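Local coordinates for protein 4-amino-4-deoxy-L-arabinose transferase or related glycosyltransferases of PMT family (Cupriavidus metallidurans, PDB 5EZM) that probably transfers 4-amino-4-deoxy-L-arabinose from a polyprenyl-phosphate carrier to lipid A, as a zinc-binding membrane glycosyltransferase of the GT-C fold, at residues A194-M199 against L234-G239; V201-K206 against V241-I246; A467-Q472 against W563-V568. All blocks are in the same frame, centred on the assembly; numbering follows the deposited sequence.

Contact 1. Residues A194-M199 against L234-G239; sequences ACWAAM and LHLALG. With DSL (mono-trans, octa-cis decaprenyl-phosphate), chain C; PO4 (phosphate ion), chain B.
Trp196, on helix 185-206, lays one face of its indole against the backbone of Gly239 in helix 236-257. With CG anti to the carbonyl carbon (chi1 -75°), the ring swings out to the second helix. CB comes first, 3.4 Å from Gly239 O. Next, Gly239 CA stands over the five-membered ring, 3.5 Å from its centroid in a CH-pi contact; since glycine carries no side chain, the two CA atoms (Trp196 and Gly239) approach to 5.1 Å. NE1 donates from the ring edge to Leu234 O, in the turn before the helix, at 2.9 Å with an N-H...O angle of 151°. The oxygen lies close to the indole plane, whereas the donor is tilted 27° from the carbonyl plane. Farther out, CZ2 meets Leu236 CD2 obliquely at 3.5 Å, and CH2 reaches C33 of decaprenyl phosphate, also at 3.5 Å. The face turned from Gly239 has Met199 CE and prenyl C28 near its rim. A leucine here would probably leave Leu234 O without its N-H donor and open a gap between Gly239 and the lipid. Ala237 N donates to O3 of a phosphate ion, probably from the crystallisation liquor, as helix N termini often do to anions. This close helix-helix packing over a glycine forms part of the wall of the decaprenyl-phosphate pocket, together with Cys195 and Met199.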
loop_
_atom_site.group_PDB
_atom_site.type_symbol
_atom_site.label_atom_id
_atom_site.label_comp_id
_atom_site.label_asym_id
_atom_site.label_seq_id
_atom_site.Cartn_x
_atom_site.Cartn_y
_atom_site.Cartn_z
ATOM N N ALA A 194 1.992 9.741 -22.481
ATOM C CA ALA A 194 2.482 9.087 -21.274
ATOM C C ALA A 194 1.528 9.312 -20.109
ATOM O O ALA A 194 1.287 8.404 -19.303
ATOM C CB ALA A 194 3.882 9.598 -20.935
ATOM N N CYS A 195 0.965 10.517 -20.016
ATOM C CA CYS A 195 0.020 10.827 -18.949
ATOM C C CYS A 195 -1.250 9.996 -19.083
ATOM O O CYS A 195 -1.671 9.327 -18.130
ATOM C CB CYS A 195 -0.301 12.322 -18.969
ATOM S SG CYS A 195 -1.541 12.852 -17.780
ATOM N N TRP A 196 -1.867 10.018 -20.269
ATOM C CA TRP A 196 -3.080 9.234 -20.489
ATOM C C TRP A 196 -2.826 7.747 -20.280
ATOM O O TRP A 196 -3.668 7.038 -19.715
ATOM C CB TRP A 196 -3.625 9.492 -21.891
ATOM C CG TRP A 196 -4.286 10.819 -22.028
ATOM C CD1 TRP A 196 -3.707 11.990 -22.428
ATOM C CD2 TRP A 196 -5.663 11.119 -21.778
ATOM N NE1 TRP A 196 -4.638 12.999 -22.438
ATOM C CE2 TRP A 196 -5.847 12.491 -22.043
ATOM C CE3 TRP A 196 -6.760 10.360 -21.355
ATOM C CZ2 TRP A 196 -7.080 13.120 -21.895
ATOM C CZ3 TRP A 196 -7.982 10.988 -21.209
ATOM C CH2 TRP A 196 -8.133 12.354 -21.479
ATOM N N ALA A 197 -1.670 7.257 -20.733
ATOM C CA ALA A 197 -1.314 5.863 -20.502
ATOM C C ALA A 197 -1.239 5.556 -19.013
ATOM O O ALA A 197 -1.756 4.529 -18.555
ATOM C CB ALA A 197 0.016 5.544 -21.186
ATOM N N ALA A 198 -0.604 6.443 -18.240
ATOM C CA ALA A 198 -0.547 6.253 -16.795
ATOM C C ALA A 198 -1.944 6.215 -16.191
ATOM O O ALA A 198 -2.220 5.404 -15.298
ATOM C CB ALA A 198 0.292 7.357 -16.149
ATOM N N MET A 199 -2.846 7.078 -16.669
ATOM C CA MET A 199 -4.229 7.022 -16.205
ATOM C C MET A 199 -4.863 5.678 -16.533
ATOM O O MET A 199 -5.631 5.131 -15.730
ATOM C CB MET A 199 -5.043 8.165 -16.812
ATOM C CG MET A 199 -4.866 9.490 -16.089
ATOM S SD MET A 199 -6.000 10.770 -16.656
ATOM C CE MET A 199 -5.327 11.108 -18.281
ATOM N N LEU A 234 -3.877 18.922 -23.917
ATOM C CA LEU A 234 -3.978 17.592 -23.331
ATOM C C LEU A 234 -3.837 16.467 -24.346
ATOM O O LEU A 234 -3.664 15.315 -23.936
ATOM C CB LEU A 234 -5.313 17.442 -22.603
ATOM C CG LEU A 234 -5.664 18.526 -21.586
ATOM C CD1 LEU A 234 -7.008 18.229 -20.944
ATOM C CD2 LEU A 234 -4.575 18.650 -20.535
ATOM N N HIS A 235 -3.894 16.763 -25.643
ATOM C CA HIS A 235 -4.016 15.740 -26.680
ATOM C C HIS A 235 -5.185 14.811 -26.357
ATOM O O HIS A 235 -5.032 13.607 -26.148
ATOM C CB HIS A 235 -2.707 14.965 -26.857
ATOM C CG HIS A 235 -1.661 15.714 -27.624
ATOM N ND1 HIS A 235 -0.820 16.634 -27.036
ATOM C CD2 HIS A 235 -1.326 15.684 -28.936
ATOM C CE1 HIS A 235 -0.009 17.136 -27.950
ATOM N NE2 HIS A 235 -0.296 16.577 -29.112
ATOM N N LEU A 236 -6.373 15.419 -26.323
ATOM C CA LEU A 236 -7.567 14.748 -25.814
ATOM C C LEU A 236 -7.889 13.489 -26.614
ATOM O O LEU A 236 -8.056 12.406 -26.043
ATOM C CB LEU A 236 -8.745 15.726 -25.832
ATOM C CG LEU A 236 -9.952 15.475 -24.924
ATOM C CD1 LEU A 236 -10.923 14.465 -25.526
ATOM C CD2 LEU A 236 -9.499 15.043 -23.541
ATOM N N ALA A 237 -7.983 13.613 -27.941
ATOM C CA ALA A 237 -8.393 12.478 -28.765
ATOM C C ALA A 237 -7.379 11.339 -28.687
ATOM O O ALA A 237 -7.731 10.198 -28.358
ATOM C CB ALA A 237 -8.590 12.930 -30.210
ATOM N N LEU A 238 -6.112 11.632 -28.985
ATOM C CA LEU A 238 -5.086 10.594 -28.977
ATOM C C LEU A 238 -4.938 9.971 -27.595
ATOM O O LEU A 238 -4.760 8.752 -27.467
ATOM C CB LEU A 238 -3.756 11.179 -29.447
ATOM C CG LEU A 238 -2.584 10.205 -29.558
ATOM C CD1 LEU A 238 -2.906 9.104 -30.552
ATOM C CD2 LEU A 238 -1.310 10.940 -29.951
ATOM N N GLY A 239 -5.017 10.791 -26.546
ATOM C CA GLY A 239 -4.874 10.265 -25.200
ATOM C C GLY A 239 -6.037 9.384 -24.786
ATOM O O GLY A 239 -5.846 8.351 -24.137
HETATM C C21 DSL C . -3.968 17.102 -12.743
HETATM C C22 DSL C . -3.657 16.139 -13.874
HETATM C C23 DSL C . -2.409 15.266 -13.806
HETATM C C24 DSL C . -4.483 16.059 -14.929
HETATM C C25 DSL C . -4.176 15.077 -16.088
HETATM C C26 DSL C . -5.494 14.341 -16.460
HETATM C C27 DSL C . -5.810 14.558 -17.979
HETATM C C28 DSL C . -4.659 14.861 -18.970
HETATM C C29 DSL C . -7.081 14.479 -18.419
HETATM C C30 DSL C . -8.230 14.172 -17.424
HETATM C C31 DSL C . -9.569 14.797 -17.942
HETATM C C32 DSL C . -10.695 13.703 -17.971
HETATM C C33 DSL C . -10.777 12.706 -19.142
HETATM C C34 DSL C . -11.605 13.643 -16.968
HETATM P P PO4 B . -7.549 17.340 -29.665
HETATM O O1 PO4 B . -6.603 18.117 -28.780
HETATM O O2 PO4 B . -8.976 17.636 -29.267
HETATM O O3 PO4 B . -7.277 15.862 -29.512
HETATM O O4 PO4 B . -7.336 17.748 -31.104
#

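Contact 2. Residues V201-K206 against V241-I246; sequences VAILTK and VVMLVI. With MPG ([(Z)-octadec-9-enyl] (2R)-2,3-bis(oxidanyl)propanoate), chain D.
Leu204 and Ile246 meet across a helix-helix packing interface in the membrane part of the GT-C fold, where helices 185-206 and 236-257 run in the same general direction. The segment axes approach to 9.9 Å and cross at -35°, and no hydrogen bond joins the two segments.

Apolar contacts carry the interface. Leu204 CD1 lies 4.0 Å from Ile246 CG2, the two chains meeting at a slant, and the same methyl approaches Ile246 O at 3.3 Å. Ile246 CG2 also comes within 4.2 Å of Val201 N. A second pair stands nearby: Ile203 CD1 touches Met243 SD at 3.9 Å, with the chains roughly perpendicular. Met243 starts with CG opposite its own nitrogen (chi1 -174°) and then bends at its two outer torsions, which bring the sulfur back toward Ile203. Phe91 and Trp94 of helix 91-103 pack on Leu204 and extend the apolar layer.

The hydrogen bonds here serve the helices singly or reach other parts of the chain. Thr205 OG1 donates to Val201 O at 2.9 Å. This bond turns the hydroxyl back on its own helix; the donor stands 41° out of the carbonyl plane. Ala202 O takes two backbone donors, Thr205 N and Lys206 N, while Leu204 is bonded through its backbone to Phe91. On the second helix, Met243 O is hydrogen-bonded to Thr247 OG1.

The one charged side chain of the two segments is Lys206, which takes no part in the helix pairing. Its chain is extended, and NZ forms a salt bridge with Asp161 OD1 and lies 3.3 Å from C9 of a bound monoacylglycerol-like lipid.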
loop_
_atom_site.group_PDB
_atom_site.type_symbol
_atom_site.label_atom_id
_atom_site.label_comp_id
_atom_site.label_asym_id
_atom_site.label_seq_id
_atom_site.Cartn_x
_atom_site.Cartn_y
_atom_site.Cartn_z
ATOM N N VAL A 201 -3.263 2.718 -16.809
ATOM C CA VAL A 201 -2.723 1.763 -15.845
ATOM C C VAL A 201 -3.400 1.935 -14.490
ATOM O O VAL A 201 -3.715 0.953 -13.805
ATOM C CB VAL A 201 -1.195 1.917 -15.737
ATOM C CG1 VAL A 201 -0.634 0.933 -14.721
ATOM C CG2 VAL A 201 -0.538 1.723 -17.097
ATOM N N ALA A 202 -3.648 3.186 -14.089
ATOM C CA ALA A 202 -4.300 3.436 -12.808
ATOM C C ALA A 202 -5.709 2.859 -12.787
ATOM O O ALA A 202 -6.140 2.283 -11.779
ATOM C CB ALA A 202 -4.327 4.936 -12.514
ATOM N N ILE A 203 -6.446 3.007 -13.891
ATOM C CA ILE A 203 -7.774 2.407 -13.974
ATOM C C ILE A 203 -7.674 0.893 -13.859
ATOM O O ILE A 203 -8.475 0.252 -13.167
ATOM C CB ILE A 203 -8.481 2.836 -15.275
ATOM C CG1 ILE A 203 -8.704 4.351 -15.284
ATOM C CG2 ILE A 203 -9.799 2.092 -15.433
ATOM C CD1 ILE A 203 -9.400 4.867 -16.531
ATOM N N LEU A 204 -6.674 0.298 -14.517
ATOM C CA LEU A 204 -6.424 -1.132 -14.366
ATOM C C LEU A 204 -5.861 -1.493 -13.000
ATOM O O LEU A 204 -5.654 -2.680 -12.732
ATOM C CB LEU A 204 -5.471 -1.621 -15.456
ATOM C CG LEU A 204 -6.053 -1.688 -16.867
ATOM C CD1 LEU A 204 -4.989 -2.111 -17.869
ATOM C CD2 LEU A 204 -7.235 -2.640 -16.901
ATOM N N THR A 205 -5.600 -0.514 -12.139
ATOM C CA THR A 205 -5.110 -0.771 -10.792
ATOM C C THR A 205 -6.214 -0.696 -9.744
ATOM O O THR A 205 -6.311 -1.578 -8.885
ATOM C CB THR A 205 -3.991 0.217 -10.442
ATOM O OG1 THR A 205 -2.851 -0.043 -11.271
ATOM C CG2 THR A 205 -3.595 0.084 -8.977
ATOM N N LYS A 206 -7.066 0.339 -9.798
ATOM C CA LYS A 206 -8.111 0.470 -8.787
ATOM C C LYS A 206 -9.377 1.126 -9.332
ATOM O O LYS A 206 -10.126 1.746 -8.569
ATOM C CB LYS A 206 -7.594 1.257 -7.581
ATOM C CG LYS A 206 -8.214 0.838 -6.261
ATOM C CD LYS A 206 -7.664 1.666 -5.116
ATOM C CE LYS A 206 -8.395 1.374 -3.820
ATOM N NZ LYS A 206 -7.991 2.340 -2.766
ATOM N N VAL A 241 -7.830 7.659 -26.880
ATOM C CA VAL A 241 -7.713 6.430 -27.662
ATOM C C VAL A 241 -6.683 5.493 -27.040
ATOM O O VAL A 241 -6.936 4.293 -26.869
ATOM C CB VAL A 241 -7.373 6.747 -29.129
ATOM C CG1 VAL A 241 -7.056 5.460 -29.880
ATOM C CG2 VAL A 241 -8.527 7.480 -29.793
ATOM N N VAL A 242 -5.507 6.020 -26.689
ATOM C CA VAL A 242 -4.480 5.149 -26.123
ATOM C C VAL A 242 -4.923 4.611 -24.766
ATOM O O VAL A 242 -4.686 3.440 -24.440
ATOM C CB VAL A 242 -3.124 5.882 -26.046
ATOM C CG1 VAL A 242 -3.197 7.088 -25.137
ATOM C CG2 VAL A 242 -2.030 4.933 -25.574
ATOM N N MET A 243 -5.606 5.441 -23.970
ATOM C CA MET A 243 -6.092 4.977 -22.673
ATOM C C MET A 243 -7.119 3.862 -22.837
ATOM O O MET A 243 -7.073 2.856 -22.118
ATOM C CB MET A 243 -6.689 6.145 -21.889
ATOM C CG MET A 243 -7.091 5.783 -20.473
ATOM S SD MET A 243 -8.592 6.630 -19.955
ATOM C CE MET A 243 -9.798 5.866 -21.036
ATOM N N LEU A 244 -8.053 4.023 -23.778
ATOM C CA LEU A 244 -9.015 2.962 -24.055
ATOM C C LEU A 244 -8.316 1.692 -24.518
ATOM O O LEU A 244 -8.698 0.586 -24.123
ATOM C CB LEU A 244 -10.031 3.425 -25.102
ATOM C CG LEU A 244 -11.019 4.506 -24.663
ATOM C CD1 LEU A 244 -11.911 4.908 -25.821
ATOM C CD2 LEU A 244 -11.853 4.036 -23.484
ATOM N N VAL A 245 -7.284 1.831 -25.356
ATOM C CA VAL A 245 -6.529 0.661 -25.794
ATOM C C VAL A 245 -5.876 -0.034 -24.609
ATOM O O VAL A 245 -5.753 -1.265 -24.588
ATOM C CB VAL A 245 -5.493 1.067 -26.861
ATOM C CG1 VAL A 245 -4.468 -0.043 -27.075
ATOM C CG2 VAL A 245 -6.193 1.410 -28.174
ATOM N N ILE A 246 -5.476 0.723 -23.589
ATOM C CA ILE A 246 -4.818 0.101 -22.444
ATOM C C ILE A 246 -5.831 -0.585 -21.531
ATOM O O ILE A 246 -5.623 -1.725 -21.100
ATOM C CB ILE A 246 -3.977 1.143 -21.686
ATOM C CG1 ILE A 246 -2.799 1.582 -22.551
ATOM C CG2 ILE A 246 -3.480 0.574 -20.367
ATOM C CD1 ILE A 246 -1.926 2.618 -21.904
HETATM C C2 MPG D . -15.760 7.087 -9.414
HETATM C C3 MPG D . -15.308 7.436 -8.000
HETATM C C4 MPG D . -14.975 6.196 -7.182
HETATM C C5 MPG D . -14.282 6.525 -5.850
HETATM C C6 MPG D . -13.748 5.263 -5.154
HETATM C C7 MPG D . -12.467 5.536 -4.345
HETATM C C8 MPG D . -11.612 4.259 -4.158
HETATM C C9 MPG D . -10.093 4.561 -4.071
HETATM C C1 MPG D . -16.349 8.288 -10.159
#

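Contact 3. Residues A467-Q472 against W563-V568; sequences ADIAPQ and WRRVVV
Ile469 CD1 rests on the aliphatic part of Arg565, 3.9 Å from Arg565 CD and 4.1 Å from Arg565 CG. The same methyl meets Val567 CG2 at 4.2 Å, so one isoleucine tip spans two residues that point to the same side of the extended backbone, while Val566 between them points away. No hydrogen bond crosses between the segments; the contact is small and apolar.

Torsions bring the two long chains together. Ile469 CG1 lies between its backbone nitrogen and carbonyl carbon (chi1 77°), and Arg565 CG takes the corresponding place on its own residue (chi1 48°). Arg565 then bends at chi3, turning the guanidinium toward its polar partners and leaving CG and CD as the part that Ile469 touches.

Polar partners outside the segments fix that guanidinium. NE forms a salt bridge with Asp490 OD1, and NH1 pairs with Asp562 OD2 and also bonds to Ala464 O at the end of helix 458-465. Arg564 NH1 makes a weak hydrogen bond to the same carbonyl. The two carboxylates probably offset the charge of Arg565 beside Arg564.

In the C-terminal domain, Val567 belongs to strand 566-569, which lies between strands 539-542 and 557-561 of a mixed sheet, antiparallel to both. Ile469 follows helix 458-465 and lies next to helix 493-497, whose Leu493 packs on Arg565 and whose Tyr496 packs on Ala467 and Ala470.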
loop_
_atom_site.group_PDB
_atom_site.type_symbol
_atom_site.label_atom_id
_atom_site.label_comp_id
_atom_site.label_asym_id
_atom_site.label_seq_id
_atom_site.Cartn_x
_atom_site.Cartn_y
_atom_site.Cartn_z
ATOM N N ALA A 467 2.232 -18.061 10.079
ATOM C CA ALA A 467 3.347 -18.729 9.420
ATOM C C ALA A 467 4.085 -19.679 10.355
ATOM O O ALA A 467 4.712 -20.632 9.880
ATOM C CB ALA A 467 4.318 -17.693 8.850
ATOM N N ASP A 468 4.023 -19.446 11.668
ATOM C CA ASP A 468 4.701 -20.332 12.611
ATOM C C ASP A 468 4.050 -21.713 12.637
ATOM O O ASP A 468 4.744 -22.736 12.604
ATOM C CB ASP A 468 4.708 -19.712 14.010
ATOM C CG ASP A 468 5.692 -18.560 14.139
ATOM O OD1 ASP A 468 6.699 -18.540 13.398
ATOM O OD2 ASP A 468 5.462 -17.676 14.993
ATOM N N ILE A 469 2.715 -21.767 12.696
ATOM C CA ILE A 469 2.023 -23.051 12.731
ATOM C C ILE A 469 1.801 -23.629 11.342
ATOM O O ILE A 469 1.218 -24.714 11.218
ATOM C CB ILE A 469 0.666 -22.941 13.457
ATOM C CG1 ILE A 469 -0.375 -22.278 12.557
ATOM C CG2 ILE A 469 0.833 -22.176 14.760
ATOM C CD1 ILE A 469 -1.755 -22.219 13.173
ATOM N N ALA A 470 2.250 -22.945 10.290
ATOM C CA ALA A 470 2.108 -23.502 8.946
ATOM C C ALA A 470 2.899 -24.796 8.758
ATOM O O ALA A 470 2.338 -25.753 8.197
ATOM C CB ALA A 470 2.483 -22.448 7.898
ATOM N N PRO A 471 4.164 -24.915 9.191
ATOM C CA PRO A 471 4.857 -26.206 9.001
ATOM C C PRO A 471 4.182 -27.384 9.690
ATOM O O PRO A 471 4.138 -28.478 9.115
ATOM C CB PRO A 471 6.257 -25.938 9.574
ATOM C CG PRO A 471 6.451 -24.485 9.413
ATOM C CD PRO A 471 5.099 -23.881 9.673
ATOM N N GLN A 472 3.669 -27.200 10.910
ATOM C CA GLN A 472 2.947 -28.281 11.581
ATOM C C GLN A 472 1.760 -28.754 10.749
ATOM O O GLN A 472 1.525 -29.960 10.615
ATOM C CB GLN A 472 2.479 -27.823 12.963
ATOM C CG GLN A 472 3.600 -27.589 13.962
ATOM C CD GLN A 472 4.201 -28.886 14.479
ATOM O OE1 GLN A 472 3.589 -29.951 14.375
ATOM N NE2 GLN A 472 5.406 -28.800 15.039
ATOM N N TRP A 563 -2.786 -17.710 18.519
ATOM C CA TRP A 563 -3.670 -16.815 19.256
ATOM C C TRP A 563 -4.933 -16.447 18.486
ATOM O O TRP A 563 -5.905 -15.993 19.100
ATOM C CB TRP A 563 -2.920 -15.546 19.647
ATOM C CG TRP A 563 -1.859 -15.774 20.662
ATOM C CD1 TRP A 563 -0.511 -15.644 20.484
ATOM C CD2 TRP A 563 -2.048 -16.176 22.021
ATOM N NE1 TRP A 563 0.150 -15.934 21.654
ATOM C CE2 TRP A 563 -0.770 -16.266 22.612
ATOM C CE3 TRP A 563 -3.173 -16.464 22.800
ATOM C CZ2 TRP A 563 -0.589 -16.625 23.943
ATOM C CZ3 TRP A 563 -2.991 -16.827 24.117
ATOM C CH2 TRP A 563 -1.709 -16.909 24.676
ATOM N N ARG A 564 -4.949 -16.632 17.167
ATOM C CA ARG A 564 -6.060 -16.179 16.349
ATOM C C ARG A 564 -6.806 -17.295 15.634
ATOM O O ARG A 564 -7.864 -17.027 15.051
ATOM C CB ARG A 564 -5.572 -15.162 15.302
ATOM C CG ARG A 564 -4.990 -13.886 15.899
ATOM C CD ARG A 564 -4.626 -12.865 14.825
ATOM N NE ARG A 564 -5.782 -12.467 14.025
ATOM C CZ ARG A 564 -6.045 -12.926 12.804
ATOM N NH1 ARG A 564 -5.227 -13.798 12.232
ATOM N NH2 ARG A 564 -7.124 -12.512 12.153
ATOM N N ARG A 565 -6.306 -18.528 15.659
ATOM C CA ARG A 565 -6.916 -19.582 14.865
ATOM C C ARG A 565 -6.681 -20.936 15.519
ATOM O O ARG A 565 -5.663 -21.164 16.181
ATOM C CB ARG A 565 -6.372 -19.579 13.425
ATOM C CG ARG A 565 -4.857 -19.494 13.342
ATOM C CD ARG A 565 -4.312 -19.536 11.918
ATOM N NE ARG A 565 -4.529 -18.304 11.165
ATOM C CZ ARG A 565 -3.835 -17.177 11.327
ATOM N NH1 ARG A 565 -2.878 -17.094 12.244
ATOM N NH2 ARG A 565 -4.111 -16.119 10.576
ATOM N N VAL A 566 -7.660 -21.818 15.338
ATOM C CA VAL A 566 -7.573 -23.232 15.677
ATOM C C VAL A 566 -7.704 -24.012 14.377
ATOM O O VAL A 566 -8.605 -23.735 13.571
ATOM C CB VAL A 566 -8.668 -23.650 16.677
ATOM C CG1 VAL A 566 -8.488 -25.103 17.094
ATOM C CG2 VAL A 566 -8.674 -22.731 17.886
ATOM N N VAL A 567 -6.804 -24.969 14.168
ATOM C CA VAL A 567 -6.759 -25.773 12.952
ATOM C C VAL A 567 -6.932 -27.230 13.347
ATOM O O VAL A 567 -6.103 -27.783 14.087
ATOM C CB VAL A 567 -5.450 -25.569 12.175
ATOM C CG1 VAL A 567 -5.468 -26.389 10.893
ATOM C CG2 VAL A 567 -5.238 -24.091 11.874
ATOM N N VAL A 568 -7.995 -27.855 12.836
ATOM C CA VAL A 568 -8.421 -29.178 13.267
ATOM C C VAL A 568 -8.526 -30.103 12.059
ATOM O O VAL A 568 -8.473 -29.673 10.906
ATOM C CB VAL A 568 -9.765 -29.130 14.018
ATOM C CG1 VAL A 568 -9.670 -28.199 15.218
ATOM C CG2 VAL A 568 -10.869 -28.675 13.080
#

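From the N terminus, the chain first lays down 194-199 and 201-206 on helix 185-206, then passes through helices 209-224 and 230-233 before 234-239 closes contact 1 and 241-246 closes contact 2. The two loops therefore cross rather than nest. Their centres are 10 Å apart, and both tie helix 185-206 to helix 236-257 within the membrane part of the fold; Ala197 and Ile246 touch between them. Contact 3 follows in series, opening at 467-472 and closing some 90 residues later at 563-568. It joins the start of helix 470-474 and the residues before it to the sheet of the C-terminal domain, on the far side of the chain's centre from contact 1.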